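Local coordinates for amidohydrolase 3 domain-containing protein (Pyrococcus furiosus, PDB 3ICJ), which probably hydrolyses carbon-nitrogen bonds other than peptide bonds, as a zinc-binding member of the amidohydrolase family whose substrate is not established, at residues V114-V119 with E123-R128; E127-G132 with V163-R168; I136-G141 with K213-K218. One frame throughout, in Å; residues are numbered along the deposited sequence.

Contact 1: V114-V119 with E123-R128; sequences VDLRGV and EELVER
Arg128 reaches back from helix 122-130 to grip the backbone carbonyl of Asp115, in a side-chain-to-main-chain contact at the first corner of a beta-alpha-beta unit, where edge strand 114-115 turns toward the helix that leads on to strand 137-142. The grip is side-on: NE of Arg128 lies 3.1 Å from Asp115 O, almost in line with the carbonyl bond, and NH1 donates to the same oxygen from 31° out of the carbonyl plane. The oxygen itself sits in the guanidinium plane. Val119 CG2 lies over one face of that group, 3.4 Å from Arg128 NH1. NH2 of Arg128 makes a salt bridge to Glu124 OE1, one turn back in the helix, whose hydrogen bond is weak. Bends at chi2 (-105°) and chi3 (-86°) curl the arginine over the type II turn Leu116-Val119. Val119 CG1 packs 3.7 Å from Leu125 CB, while Leu116 CD2 rests 3.7 Å from Arg128 CB and its CD1 meets Leu125 CD1 at 4.0 Å, the two leucine side chains crossing at about a right angle. Replacing Arg128 by a leucine would probably strip the Asp115 carbonyl of both these donors and deprive Glu124 of its positive mate. Asp115 thus serves two arginines, its carbonyl oxygen taking Arg128 and its carboxylate Arg117, and the carboxylate of Glu124 is likely to help hold the guanidinium over Val119.

Contact 2: E127-G132 with V163-R168; sequences ERVKKG and VFLYRR
Val129 meets Val163 and Leu165 from the last turn of helix 122-130, and both of its methyl groups are used. Just before it, Glu127 and Arg128 carry the helix up to this point. At Val129 the side chain sets off toward the strand. CG1, held anti to the backbone N (chi1 180°), runs tip to tip into Val163, coming 3.8 Å from its CG2 and 4.1 Å from its CG1. The other branch, CG2, is set against the forked end of Leu165: CD1 is 3.8 Å away and CD2 3.9 Å, the two side chains crossing obliquely, so that one methyl faces a pair of methyls. Val163 and Leu165 alternate with Phe164 along the strand, which puts them on the face covered by helix 122-130, while Phe164 turns to the other face and helix 200-214. This is the layering of an alpha/beta domain: strand 163-167 runs parallel to strand 137-142, and helix 122-130, which precedes 137-142 in the chain, packs on both. Ile137 of strand 137-142 and Ile159 close in on Val129 as well, and all three touching side chains are buried. Past Val129, Lys130 points away from the strand. The helix then runs out: Lys131 N has weak bonds to Glu127 O and Arg128 O, whereas Gly132 N donates a firmer bond to Val129 O at 3.0 Å, and Gly132 O receives Arg161 NH2.

Contact 3: I136-G141 with K213-K218; sequences IIFGFG and KILTVK
The Phe138 ring has the CG2 methyl of Ile136 over one face, 3.5 Å above the plane and offset toward the rim, while Leu215 approaches it obliquely from the other segment. Leu215 CD2 comes 4.0 Å from Phe138 CE2 and 4.1 Å from Phe138 CZ, so a single methyl touches the far end of the ring. Beside this pair Ile136 uses its longer branch: with CG1 anti to the carbonyl carbon (chi1 -57°), CD1 extends to Ile214 CG2 at 3.6 Å, and the two side chains cross at about a right angle. Ile136 therefore works in two directions, CG2 over its neighbour's ring and CD1 out to the helix. Ile214 and Leu215 lie where helix 200-214 ends, and Thr216 N-caps helix 217-233 immediately after, so the entry into strand 137-142 is packed against the junction of two helices. Met179 joins the isoleucine pair, and Ile210 and Tyr223 each touch both Phe138 and Leu215. Polar atoms of the junction are served from outside the two segments, Ile214 O by Arg135 and Leu215 O by Lys247. Between the two segments themselves only aliphatic and aromatic carbon meets, so their fit probably rests on shape and burial, while a directional bond comes from neighbouring Arg135.

How the contacts relate
All three contacts bear on one mixed sheet, with strand 137-142 between 114-115 and 163-167. Contacts 1 and 2 share helix 122-130 and lie only about 6 Å apart between centres, joined through Leu116, which packs on both Val129 and Leu165. Contact 3 lies on the sheet's other face, against helices 200-214 and 217-233. Contact 2 is fully buried and purely aliphatic; contact 3 is also apolar but only partly buried, adding an aromatic ring. Contact 1, at the sheet's edge strand, is partly buried and mixes aliphatic packing with charged groups. Backbone bonds from Phe138 to Val114 and from Ile137 to Phe164 tie the three together.

Contact 1: V114-V119 with E123-R128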
loop_
_atom_site.group_PDB
_atom_site.type_symbol
_atom_site.label_atom_id
_atom_site.label_comp_id
_atom_site.label_asym_id
_atom_site.label_seq_id
_atom_site.Cartn_x
_atom_site.Cartn_y
_atom_site.Cartn_z
ATOM N N VAL A 114 -10.363 -16.326 7.147
ATOM C CA VAL A 114 -10.472 -17.753 6.860
ATOM C C VAL A 114 -10.470 -17.952 5.343
ATOM O O VAL A 114 -11.288 -17.365 4.637
ATOM C CB VAL A 114 -11.741 -18.382 7.517
ATOM C CG1 VAL A 114 -11.923 -19.838 7.063
ATOM C CG2 VAL A 114 -11.648 -18.318 9.048
ATOM N N ASP A 115 -9.536 -18.771 4.862
ATOM C CA ASP A 115 -9.393 -19.106 3.437
ATOM C C ASP A 115 -10.383 -20.196 2.983
ATOM O O ASP A 115 -10.258 -21.361 3.373
ATOM C CB ASP A 115 -7.946 -19.552 3.170
ATOM C CG ASP A 115 -7.579 -19.563 1.689
ATOM O OD1 ASP A 115 -8.470 -19.444 0.816
ATOM O OD2 ASP A 115 -6.371 -19.699 1.396
ATOM N N LEU A 116 -11.345 -19.807 2.139
ATOM C CA LEU A 116 -12.412 -20.708 1.666
ATOM C C LEU A 116 -12.345 -21.018 0.169
ATOM O O LEU A 116 -13.342 -21.455 -0.415
ATOM C CB LEU A 116 -13.809 -20.148 1.989
ATOM C CG LEU A 116 -14.251 -19.874 3.429
ATOM C CD1 LEU A 116 -15.640 -19.217 3.449
ATOM C CD2 LEU A 116 -14.236 -21.147 4.283
ATOM N N ARG A 117 -11.191 -20.786 -0.453
ATOM C CA ARG A 117 -11.015 -21.069 -1.881
ATOM C C ARG A 117 -10.928 -22.577 -2.130
ATOM O O ARG A 117 -10.186 -23.281 -1.442
ATOM C CB ARG A 117 -9.769 -20.362 -2.432
ATOM C CG ARG A 117 -9.909 -18.847 -2.549
ATOM C CD ARG A 117 -8.597 -18.196 -2.934
ATOM N NE ARG A 117 -7.635 -18.188 -1.830
ATOM C CZ ARG A 117 -6.334 -17.943 -1.965
ATOM N NH1 ARG A 117 -5.820 -17.687 -3.162
ATOM N NH2 ARG A 117 -5.540 -17.960 -0.899
ATOM N N GLY A 118 -11.701 -23.061 -3.099
ATOM C CA GLY A 118 -11.694 -24.477 -3.471
ATOM C C GLY A 118 -12.475 -25.411 -2.555
ATOM O O GLY A 118 -12.305 -26.630 -2.631
ATOM N N VAL A 119 -13.328 -24.848 -1.693
ATOM C CA VAL A 119 -14.194 -25.637 -0.798
ATOM C C VAL A 119 -15.319 -26.316 -1.593
ATOM O O VAL A 119 -16.064 -25.649 -2.320
ATOM C CB VAL A 119 -14.791 -24.770 0.346
ATOM C CG1 VAL A 119 -15.826 -25.533 1.110
ATOM C CG2 VAL A 119 -13.716 -24.331 1.300
ATOM N N GLU A 123 -20.641 -28.513 4.092
ATOM C CA GLU A 123 -20.100 -29.198 5.270
ATOM C C GLU A 123 -18.657 -28.773 5.535
ATOM O O GLU A 123 -18.320 -28.450 6.677
ATOM C CB GLU A 123 -20.170 -30.730 5.106
ATOM C CG GLU A 123 -21.588 -31.351 5.171
ATOM C CD GLU A 123 -22.507 -30.954 3.995
ATOM O OE1 GLU A 123 -22.025 -30.832 2.841
ATOM O OE2 GLU A 123 -23.718 -30.749 4.233
ATOM N N GLU A 124 -17.810 -28.814 4.524
ATOM C CA GLU A 124 -16.472 -28.348 4.636
ATOM C C GLU A 124 -16.310 -26.824 4.851
ATOM O O GLU A 124 -15.433 -26.367 5.562
ATOM C CB GLU A 124 -15.662 -28.805 3.434
ATOM C CG GLU A 124 -14.466 -27.955 3.157
ATOM C CD GLU A 124 -13.299 -28.753 2.672
ATOM O OE1 GLU A 124 -12.351 -28.954 3.456
ATOM O OE2 GLU A 124 -13.328 -29.170 1.499
ATOM N N LEU A 125 -17.184 -26.065 4.208
ATOM C CA LEU A 125 -17.196 -24.617 4.404
ATOM C C LEU A 125 -17.491 -24.295 5.857
ATOM O O LEU A 125 -16.804 -23.467 6.452
ATOM C CB LEU A 125 -18.207 -23.911 3.483
ATOM C CG LEU A 125 -18.272 -22.372 3.548
ATOM C CD1 LEU A 125 -18.397 -21.753 2.166
ATOM C CD2 LEU A 125 -19.406 -21.884 4.448
ATOM N N VAL A 126 -18.513 -24.942 6.411
ATOM C CA VAL A 126 -18.887 -24.764 7.819
ATOM C C VAL A 126 -17.743 -25.161 8.785
ATOM O O VAL A 126 -17.474 -24.428 9.750
ATOM C CB VAL A 126 -20.251 -25.475 8.147
ATOM C CG1 VAL A 126 -20.451 -25.702 9.649
ATOM C CG2 VAL A 126 -21.414 -24.670 7.581
ATOM N N GLU A 127 -17.059 -26.276 8.494
ATOM C CA GLU A 127 -15.868 -26.716 9.259
ATOM C C GLU A 127 -14.713 -25.719 9.242
ATOM O O GLU A 127 -14.064 -25.498 10.271
ATOM C CB GLU A 127 -15.345 -28.082 8.774
ATOM C CG GLU A 127 -15.548 -29.232 9.753
ATOM C CD GLU A 127 -16.910 -29.895 9.621
ATOM O OE1 GLU A 127 -17.938 -29.233 9.905
ATOM O OE2 GLU A 127 -16.951 -31.090 9.245
ATOM N N ARG A 128 -14.449 -25.139 8.072
ATOM C CA ARG A 128 -13.342 -24.193 7.917
ATOM C C ARG A 128 -13.629 -22.882 8.645
ATOM O O ARG A 128 -12.732 -22.315 9.264
ATOM C CB ARG A 128 -13.031 -23.946 6.440
ATOM C CG ARG A 128 -12.454 -25.154 5.717
ATOM C CD ARG A 128 -10.961 -25.038 5.462
ATOM N NE ARG A 128 -10.693 -24.325 4.213
ATOM C CZ ARG A 128 -10.641 -24.895 3.010
ATOM N NH1 ARG A 128 -10.389 -24.145 1.947
ATOM N NH2 ARG A 128 -10.840 -26.204 2.861
#

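Contact 2: E127-G132 with V163-R168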
loop_
_atom_site.group_PDB
_atom_site.type_symbol
_atom_site.label_atom_id
_atom_site.label_comp_id
_atom_site.label_asym_id
_atom_site.label_seq_id
_atom_site.Cartn_x
_atom_site.Cartn_y
_atom_site.Cartn_z
ATOM N N GLU A 127 -17.059 -26.276 8.494
ATOM C CA GLU A 127 -15.868 -26.716 9.259
ATOM C C GLU A 127 -14.713 -25.719 9.242
ATOM O O GLU A 127 -14.064 -25.498 10.271
ATOM C CB GLU A 127 -15.345 -28.082 8.774
ATOM C CG GLU A 127 -15.548 -29.232 9.753
ATOM C CD GLU A 127 -16.910 -29.895 9.621
ATOM O OE1 GLU A 127 -17.938 -29.233 9.905
ATOM O OE2 GLU A 127 -16.951 -31.090 9.245
ATOM N N ARG A 128 -14.449 -25.139 8.072
ATOM C CA ARG A 128 -13.342 -24.193 7.917
ATOM C C ARG A 128 -13.629 -22.882 8.645
ATOM O O ARG A 128 -12.732 -22.315 9.264
ATOM C CB ARG A 128 -13.031 -23.946 6.440
ATOM C CG ARG A 128 -12.454 -25.154 5.717
ATOM C CD ARG A 128 -10.961 -25.038 5.462
ATOM N NE ARG A 128 -10.693 -24.325 4.213
ATOM C CZ ARG A 128 -10.641 -24.895 3.010
ATOM N NH1 ARG A 128 -10.389 -24.145 1.947
ATOM N NH2 ARG A 128 -10.840 -26.204 2.861
ATOM N N VAL A 129 -14.885 -22.432 8.587
ATOM C CA VAL A 129 -15.329 -21.224 9.285
ATOM C C VAL A 129 -15.239 -21.415 10.807
ATOM O O VAL A 129 -14.720 -20.544 11.510
ATOM C CB VAL A 129 -16.753 -20.757 8.833
ATOM C CG1 VAL A 129 -17.190 -19.508 9.576
ATOM C CG2 VAL A 129 -16.771 -20.451 7.364
ATOM N N LYS A 130 -15.693 -22.572 11.295
ATOM C CA LYS A 130 -15.630 -22.903 12.727
ATOM C C LYS A 130 -14.210 -22.883 13.292
ATOM O O LYS A 130 -14.028 -22.625 14.481
ATOM C CB LYS A 130 -16.275 -24.265 13.014
ATOM C CG LYS A 130 -17.773 -24.225 13.288
ATOM C CD LYS A 130 -18.315 -25.640 13.453
ATOM C CE LYS A 130 -19.829 -25.654 13.633
ATOM N NZ LYS A 130 -20.380 -27.045 13.639
ATOM N N LYS A 131 -13.215 -23.146 12.439
ATOM C CA LYS A 131 -11.800 -23.127 12.840
ATOM C C LYS A 131 -11.170 -21.726 12.869
ATOM O O LYS A 131 -9.960 -21.606 13.047
ATOM C CB LYS A 131 -10.959 -24.047 11.945
ATOM C CG LYS A 131 -11.125 -25.523 12.210
ATOM C CD LYS A 131 -10.060 -26.318 11.464
ATOM C CE LYS A 131 -9.881 -27.711 12.041
ATOM N NZ LYS A 131 -11.031 -28.595 11.698
ATOM N N GLY A 132 -11.979 -20.677 12.692
ATOM C CA GLY A 132 -11.509 -19.283 12.824
ATOM C C GLY A 132 -11.513 -18.818 14.275
ATOM O O GLY A 132 -12.429 -19.147 15.034
ATOM N N VAL A 163 -20.355 -13.990 11.666
ATOM C CA VAL A 163 -19.641 -14.566 10.538
ATOM C C VAL A 163 -19.903 -13.670 9.332
ATOM O O VAL A 163 -21.033 -13.239 9.120
ATOM C CB VAL A 163 -20.119 -16.028 10.290
ATOM C CG1 VAL A 163 -19.826 -16.474 8.892
ATOM C CG2 VAL A 163 -19.468 -16.999 11.302
ATOM N N PHE A 164 -18.865 -13.360 8.556
ATOM C CA PHE A 164 -19.041 -12.511 7.376
ATOM C C PHE A 164 -18.074 -13.024 6.320
ATOM O O PHE A 164 -16.854 -12.943 6.499
ATOM C CB PHE A 164 -18.766 -11.043 7.740
ATOM C CG PHE A 164 -18.968 -10.066 6.593
ATOM C CD1 PHE A 164 -20.149 -9.351 6.482
ATOM C CD2 PHE A 164 -17.971 -9.852 5.643
ATOM C CE1 PHE A 164 -20.345 -8.453 5.439
ATOM C CE2 PHE A 164 -18.159 -8.953 4.590
ATOM C CZ PHE A 164 -19.348 -8.255 4.490
ATOM N N LEU A 165 -18.620 -13.571 5.234
ATOM C CA LEU A 165 -17.816 -14.313 4.254
ATOM C C LEU A 165 -17.947 -13.788 2.825
ATOM O O LEU A 165 -19.006 -13.898 2.220
ATOM C CB LEU A 165 -18.191 -15.799 4.270
ATOM C CG LEU A 165 -18.222 -16.539 5.611
ATOM C CD1 LEU A 165 -18.863 -17.909 5.440
ATOM C CD2 LEU A 165 -16.841 -16.675 6.213
ATOM N N TYR A 166 -16.865 -13.221 2.301
ATOM C CA TYR A 166 -16.843 -12.743 0.923
ATOM C C TYR A 166 -16.978 -13.897 -0.064
ATOM O O TYR A 166 -16.514 -15.007 0.197
ATOM C CB TYR A 166 -15.554 -11.964 0.648
ATOM C CG TYR A 166 -15.505 -10.607 1.311
ATOM C CD1 TYR A 166 -16.091 -9.498 0.714
ATOM C CD2 TYR A 166 -14.874 -10.434 2.536
ATOM C CE1 TYR A 166 -16.049 -8.255 1.317
ATOM C CE2 TYR A 166 -14.827 -9.195 3.147
ATOM C CZ TYR A 166 -15.415 -8.109 2.534
ATOM O OH TYR A 166 -15.370 -6.874 3.138
ATOM N N ARG A 167 -17.618 -13.628 -1.197
ATOM C CA ARG A 167 -17.453 -14.458 -2.385
ATOM C C ARG A 167 -16.101 -14.213 -3.045
ATOM O O ARG A 167 -15.410 -13.246 -2.727
ATOM C CB ARG A 167 -18.582 -14.193 -3.384
ATOM C CG ARG A 167 -18.772 -15.297 -4.412
ATOM C CD ARG A 167 -19.834 -14.923 -5.432
ATOM N NE ARG A 167 -19.959 -15.927 -6.485
ATOM C CZ ARG A 167 -19.135 -16.026 -7.523
ATOM N NH1 ARG A 167 -18.121 -15.182 -7.651
ATOM N NH2 ARG A 167 -19.323 -16.972 -8.434
ATOM N N ARG A 168 -15.729 -15.097 -3.966
ATOM C CA ARG A 168 -14.472 -14.963 -4.693
ATOM C C ARG A 168 -14.273 -13.536 -5.190
ATOM O O ARG A 168 -13.225 -12.929 -4.963
ATOM C CB ARG A 168 -14.427 -15.941 -5.869
ATOM C CG ARG A 168 -13.600 -17.189 -5.606
ATOM C CD ARG A 168 -13.636 -18.136 -6.794
ATOM N NE ARG A 168 -13.093 -17.519 -8.001
ATOM C CZ ARG A 168 -13.833 -17.082 -9.015
ATOM N NH1 ARG A 168 -15.153 -17.193 -8.969
ATOM N NH2 ARG A 168 -13.253 -16.534 -10.073
#

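Contact 3: I136-G141 with K213-K218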
loop_
_atom_site.group_PDB
_atom_site.type_symbol
_atom_site.label_atom_id
_atom_site.label_comp_id
_atom_site.label_asym_id
_atom_site.label_seq_id
_atom_site.Cartn_x
_atom_site.Cartn_y
_atom_site.Cartn_z
ATOM N N ILE A 136 -15.394 -12.200 15.945
ATOM C CA ILE A 136 -16.072 -12.237 14.639
ATOM C C ILE A 136 -15.185 -13.002 13.645
ATOM O O ILE A 136 -13.969 -12.790 13.609
ATOM C CB ILE A 136 -16.359 -10.814 14.099
ATOM C CG1 ILE A 136 -17.188 -10.026 15.116
ATOM C CG2 ILE A 136 -17.127 -10.875 12.778
ATOM C CD1 ILE A 136 -16.844 -8.580 15.182
ATOM N N ILE A 137 -15.794 -13.900 12.862
ATOM C CA ILE A 137 -15.073 -14.670 11.840
ATOM C C ILE A 137 -15.277 -14.058 10.461
ATOM O O ILE A 137 -16.389 -14.077 9.936
ATOM C CB ILE A 137 -15.511 -16.164 11.785
ATOM C CG1 ILE A 137 -15.364 -16.837 13.154
ATOM C CG2 ILE A 137 -14.697 -16.926 10.732
ATOM C CD1 ILE A 137 -16.204 -18.093 13.297
ATOM N N PHE A 138 -14.194 -13.537 9.889
ATOM C CA PHE A 138 -14.163 -13.041 8.517
ATOM C C PHE A 138 -13.502 -14.067 7.611
ATOM O O PHE A 138 -12.534 -14.712 7.997
ATOM C CB PHE A 138 -13.418 -11.696 8.431
ATOM C CG PHE A 138 -14.069 -10.595 9.235
ATOM C CD1 PHE A 138 -15.207 -9.941 8.756
ATOM C CD2 PHE A 138 -13.563 -10.231 10.478
ATOM C CE1 PHE A 138 -15.826 -8.924 9.503
ATOM C CE2 PHE A 138 -14.171 -9.218 11.235
ATOM C CZ PHE A 138 -15.306 -8.562 10.742
ATOM N N GLY A 139 -14.044 -14.215 6.407
ATOM C CA GLY A 139 -13.509 -15.159 5.431
ATOM C C GLY A 139 -13.772 -14.711 4.008
ATOM O O GLY A 139 -14.474 -13.726 3.790
ATOM N N PHE A 140 -13.223 -15.448 3.042
ATOM C CA PHE A 140 -13.265 -15.045 1.638
ATOM C C PHE A 140 -13.090 -16.235 0.698
ATOM O O PHE A 140 -12.575 -17.285 1.097
ATOM C CB PHE A 140 -12.160 -14.011 1.340
ATOM C CG PHE A 140 -10.773 -14.607 1.264
ATOM C CD1 PHE A 140 -10.213 -14.962 0.033
ATOM C CD2 PHE A 140 -10.023 -14.822 2.424
ATOM C CE1 PHE A 140 -8.942 -15.535 -0.042
ATOM C CE2 PHE A 140 -8.741 -15.389 2.356
ATOM C CZ PHE A 140 -8.203 -15.741 1.123
ATOM N N GLY A 141 -13.482 -16.046 -0.559
ATOM C CA GLY A 141 -13.094 -16.957 -1.623
ATOM C C GLY A 141 -13.996 -18.134 -1.938
ATOM O O GLY A 141 -13.607 -18.997 -2.722
ATOM N N LYS A 213 -17.869 1.049 13.000
ATOM C CA LYS A 213 -18.663 0.781 14.207
ATOM C C LYS A 213 -18.275 -0.488 14.985
ATOM O O LYS A 213 -18.132 -0.431 16.196
ATOM C CB LYS A 213 -20.167 0.757 13.891
ATOM C CG LYS A 213 -21.040 0.676 15.147
ATOM C CD LYS A 213 -22.516 0.439 14.864
ATOM C CE LYS A 213 -23.286 0.343 16.183
ATOM N NZ LYS A 213 -24.722 0.034 15.981
ATOM N N ILE A 214 -18.108 -1.615 14.292
ATOM C CA ILE A 214 -17.994 -2.934 14.951
ATOM C C ILE A 214 -16.579 -3.303 15.429
ATOM O O ILE A 214 -16.393 -3.694 16.588
ATOM C CB ILE A 214 -18.578 -4.047 14.052
ATOM C CG1 ILE A 214 -20.050 -3.751 13.762
ATOM C CG2 ILE A 214 -18.424 -5.421 14.698
ATOM C CD1 ILE A 214 -20.530 -4.342 12.468
ATOM N N LEU A 215 -15.591 -3.191 14.540
ATOM C CA LEU A 215 -14.185 -3.392 14.917
ATOM C C LEU A 215 -13.724 -2.365 15.958
ATOM O O LEU A 215 -14.153 -1.223 15.941
ATOM C CB LEU A 215 -13.283 -3.357 13.683
ATOM C CG LEU A 215 -13.599 -4.440 12.642
ATOM C CD1 LEU A 215 -12.768 -4.224 11.394
ATOM C CD2 LEU A 215 -13.404 -5.844 13.196
ATOM N N THR A 216 -12.878 -2.796 16.884
ATOM C CA THR A 216 -12.438 -1.944 17.992
ATOM C C THR A 216 -11.003 -1.487 17.750
ATOM O O THR A 216 -10.354 -1.954 16.806
ATOM C CB THR A 216 -12.500 -2.674 19.359
ATOM O OG1 THR A 216 -11.538 -3.740 19.378
ATOM C CG2 THR A 216 -13.896 -3.215 19.642
ATOM N N VAL A 217 -10.521 -0.577 18.599
ATOM C CA VAL A 217 -9.113 -0.148 18.586
ATOM C C VAL A 217 -8.167 -1.352 18.769
ATOM O O VAL A 217 -7.214 -1.491 18.020
ATOM C CB VAL A 217 -8.832 0.960 19.634
ATOM C CG1 VAL A 217 -7.313 1.186 19.826
ATOM C CG2 VAL A 217 -9.538 2.254 19.223
ATOM N N LYS A 218 -8.468 -2.230 19.730
ATOM C CA LYS A 218 -7.698 -3.469 19.935
ATOM C C LYS A 218 -7.638 -4.358 18.683
ATOM O O LYS A 218 -6.568 -4.879 18.345
ATOM C CB LYS A 218 -8.274 -4.288 21.099
ATOM C CG LYS A 218 -7.660 -4.038 22.467
ATOM C CD LYS A 218 -8.418 -4.804 23.565
ATOM C CE LYS A 218 -8.356 -6.333 23.404
ATOM N NZ LYS A 218 -7.144 -6.927 24.038
#